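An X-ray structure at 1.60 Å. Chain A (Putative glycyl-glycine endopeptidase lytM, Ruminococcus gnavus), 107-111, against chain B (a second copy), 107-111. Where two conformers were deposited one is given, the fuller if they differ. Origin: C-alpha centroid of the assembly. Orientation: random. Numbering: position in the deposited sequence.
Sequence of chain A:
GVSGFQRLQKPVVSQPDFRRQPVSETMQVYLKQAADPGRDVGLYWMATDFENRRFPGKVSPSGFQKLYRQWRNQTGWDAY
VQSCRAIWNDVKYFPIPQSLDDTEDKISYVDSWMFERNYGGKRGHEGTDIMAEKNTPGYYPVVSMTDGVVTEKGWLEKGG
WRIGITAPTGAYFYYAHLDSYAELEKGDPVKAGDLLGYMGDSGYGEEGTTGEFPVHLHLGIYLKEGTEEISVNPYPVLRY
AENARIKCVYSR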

ATOM      1  N   ILE A 107     -11.158  -1.730  -1.169  1.00 18.30           N
ATOM      2  CA  ILE A 107      -9.806  -2.049  -1.604  0.50 16.17           C
ATOM      3  C   ILE A 107      -8.864  -0.995  -1.027  1.00 17.40           C
ATOM      4  O   ILE A 107      -9.291   0.072  -0.565  1.00 18.89           O
ATOM      5  N   SER A 108      -7.578  -1.290  -1.068  1.00 16.19           N
ATOM      6  CA  SER A 108      -6.551  -0.391  -0.539  0.50 14.83           C
ATOM      7  C   SER A 108      -5.369  -0.462  -1.471  1.00 13.58           C
ATOM      8  O   SER A 108      -5.107  -1.523  -2.037  1.00 14.09           O
ATOM      9  N   TYR A 109      -4.679   0.670  -1.646  1.00 12.60           N
ATOM     10  CA  TYR A 109      -3.507   0.729  -2.499  1.00 11.83           C
ATOM     11  C   TYR A 109      -2.683   1.953  -2.163  1.00 14.03           C
ATOM     12  O   TYR A 109      -3.221   2.974  -1.690  1.00 13.87           O
ATOM     13  N   VAL A 110      -1.382   1.838  -2.423  1.00 11.95           N
ATOM     14  CA  VAL A 110      -0.415   2.899  -2.174  1.00 10.68           C
ATOM     15  C   VAL A 110       0.458   3.099  -3.406  1.00 11.91           C
ATOM     16  O   VAL A 110       0.458   2.283  -4.333  1.00 12.30           O
ATOM     17  N   ASP A 111       1.140   4.222  -3.440  1.00 11.22           N
ATOM     18  CA  ASP A 111       2.156   4.515  -4.462  1.00 10.17           C
ATOM     19  C   ASP A 111       3.432   3.788  -4.085  1.00 13.61           C
ATOM     20  O   ASP A 111       4.202   4.253  -3.240  1.00 16.52           O
TER
ATOM     21  N   ILE B 107      -4.105   9.237   5.164  1.00 18.30           N
ATOM     22  CA  ILE B 107      -2.980   8.339   4.951  0.50 16.17           C
ATOM     23  C   ILE B 107      -3.506   7.080   4.265  1.00 17.40           C
ATOM     24  O   ILE B 107      -4.717   6.819   4.232  1.00 18.89           O
ATOM     25  N   SER B 108      -2.592   6.293   3.730  1.00 16.19           N
ATOM     26  CA  SER B 108      -2.937   5.059   3.023  0.50 14.83           C
ATOM     27  C   SER B 108      -1.890   4.032   3.371  1.00 13.58           C
ATOM     28  O   SER B 108      -0.730   4.394   3.565  1.00 14.09           O
ATOM     29  N   TYR B 109      -2.307   2.766   3.475  1.00 12.60           N
ATOM     30  CA  TYR B 109      -1.394   1.682   3.782  1.00 11.83           C
ATOM     31  C   TYR B 109      -2.014   0.357   3.393  1.00 14.03           C
ATOM     32  O   TYR B 109      -3.252   0.210   3.384  1.00 13.87           O
ATOM     33  N   VAL B 110      -1.139  -0.597   3.083  1.00 11.95           N
ATOM     34  CA  VAL B 110      -1.526  -1.944   2.682  1.00 10.68           C
ATOM     35  C   VAL B 110      -0.725  -2.968   3.476  1.00 11.91           C
ATOM     36  O   VAL B 110       0.258  -2.635   4.145  1.00 12.30           O
ATOM     37  N   ASP B 111      -1.196  -4.195   3.455  1.00 11.22           N
ATOM     38  CA  ASP B 111      -0.473  -5.343   4.022  1.00 10.17           C
ATOM     39  C   ASP B 111       0.594  -5.768   3.032  1.00 13.61           C
ATOM     40  O   ASP B 111       0.312  -6.474   2.058  1.00 16.52           O
TER

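Two copies of the same short segment cross at a steep angle, 106° between their end-to-end directions, and an exact two-fold axis makes every contact on one side recur on the other. No direct hydrogen bond joins the stretches; the contact rests on small side chains packed against backbone, with water serving the polar atoms.

The extended backbone sets the pattern. Ser A108 and Val A110 send their CA-to-CB bonds toward chain B, while Tyr A109 between them points away, the alternation expected of extended phi/psi values. Val A110, buried and with the largest covered area in its stretch, is in the m rotamer (chi1 -63°). Val A110 CG1 lies against the partner backbone, 3.7 Å from both Ser B108 C and Tyr B109 CA, and 4.0 Å from Ser B108 CB; it is also 4.3 Å from Val B110 CG1. Val A110 CG2 meets its symmetry mate, Val B110 CG2, at 4.1 Å, an apolar contact between the two chains.

In the conformer given, Ser A108 is also m (chi1 -62°). Ser A108 CB sits 3.9 Å from Tyr B109 O, but Ser A108 OG is left 4.3 Å from that Tyr B109 O, a gap bridged by water. The water O lies 2.9 Å from Ser A108 OG and donates to Tyr B109 O at 2.6 Å; a second water repeats this between Ser B108 OG and Tyr A109 O.

Tyr A109, with chi1 at 65° (p) and chi2 at -80°, contributes through its backbone: Tyr A109 CB, its nearest side-chain atom, stays 5.0 Å from Val B110 CG1. Ile A107 (p, p) and Asp A111 (t) stay out of reach, and the aspartate carboxylate is hydrogen-bonded outside the two stretches. The rule is economical: a valine fits against the crossing backbone, and a serine hydroxyl shares a water with the facing carbonyl.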

ATOM      1  CB  ILE A 107      -9.659  -2.129  -3.156  0.50 15.34           C
ATOM      2  CG1 ILE A 107     -10.296  -0.933  -3.881  0.50 19.84           C
ATOM      3  CG2 ILE A 107     -10.296  -3.430  -3.694  0.50 11.42           C
ATOM      4  CD1 ILE A 107      -9.595   0.407  -3.702  0.50 24.30           C
ATOM      5  CB  SER A 108      -6.086  -0.844   0.845  0.50 16.07           C
ATOM      6  OG  SER A 108      -7.129  -0.833   1.790  0.50 20.28           O
ATOM      7  CB  TYR A 109      -3.880   0.716  -3.977  1.00 11.75           C
ATOM      8  CG  TYR A 109      -4.666   1.915  -4.478  1.00 11.47           C
ATOM      9  CD1 TYR A 109      -6.021   2.011  -4.268  1.00 12.95           C
ATOM     10  CD2 TYR A 109      -4.029   2.927  -5.205  1.00 13.14           C
ATOM     11  CE1 TYR A 109      -6.755   3.122  -4.758  1.00 17.83           C
ATOM     12  CE2 TYR A 109      -4.744   4.016  -5.675  1.00 17.13           C
ATOM     13  CZ  TYR A 109      -6.084   4.092  -5.471  1.00 18.91           C
ATOM     14  OH  TYR A 109      -6.745   5.209  -5.961  1.00 19.86           O
ATOM     15  CB  VAL A 110       0.493   2.601  -0.954  1.00 12.14           C
ATOM     16  CG1 VAL A 110      -0.305   2.517   0.353  1.00 10.74           C
ATOM     17  CG2 VAL A 110       1.322   1.344  -1.178  1.00 11.88           C
ATOM     18  CB  ASP A 111       2.412   6.012  -4.529  1.00 12.64           C
ATOM     19  CG  ASP A 111       3.214   6.431  -5.766  1.00 16.70           C
ATOM     20  OD1 ASP A 111       3.813   5.548  -6.389  1.00 14.83           O
ATOM     21  OD2 ASP A 111       3.210   7.650  -6.086  1.00 18.25           O
TER
ATOM     22  CB  ILE B 107      -2.223   7.974   6.266  0.50 15.34           C
ATOM     23  CG1 ILE B 107      -3.167   7.555   7.405  0.50 19.84           C
ATOM     24  CG2 ILE B 107      -1.366   9.167   6.747  0.50 11.42           C
ATOM     25  CD1 ILE B 107      -3.875   6.219   7.228  0.50 24.30           C
ATOM     26  CB  SER B 108      -2.906   5.268   1.509  0.50 16.07           C
ATOM     27  OG  SER B 108      -3.841   6.229   1.082  0.50 20.28           O
ATOM     28  CB  TYR B 109      -0.991   1.680   5.252  1.00 11.75           C
ATOM     29  CG  TYR B 109      -2.104   1.415   6.250  1.00 11.47           C
ATOM     30  CD1 TYR B 109      -2.973   2.413   6.623  1.00 12.95           C
ATOM     31  CD2 TYR B 109      -2.238   0.156   6.845  1.00 13.14           C
ATOM     32  CE1 TYR B 109      -3.998   2.167   7.572  1.00 17.83           C
ATOM     33  CE2 TYR B 109      -3.244  -0.087   7.766  1.00 17.13           C
ATOM     34  CZ  TYR B 109      -4.087   0.912   8.134  1.00 18.91           C
ATOM     35  OH  TYR B 109      -5.078   0.607   9.055  1.00 19.86           O
ATOM     36  CB  VAL B 110      -1.312  -2.198   1.168  1.00 12.14           C
ATOM     37  CG1 VAL B 110      -2.191  -1.289   0.300  1.00 10.74           C
ATOM     38  CG2 VAL B 110       0.157  -2.072   0.791  1.00 11.88           C
ATOM     39  CB  ASP B 111      -1.435  -6.493   4.274  1.00 12.64           C
ATOM     40  CG  ASP B 111      -0.833  -7.602   5.142  1.00 16.70           C
ATOM     41  OD1 ASP B 111       0.394  -7.617   5.288  1.00 14.83           O
ATOM     42  OD2 ASP B 111      -1.623  -8.430   5.670  1.00 18.25           O
TER
HETATM   43  O   HOH W   1      -5.409  -1.027   4.126  1.00 26.36           O
HETATM   44  O   HOH W   2      -3.723   5.519  -1.736  1.00 26.36           O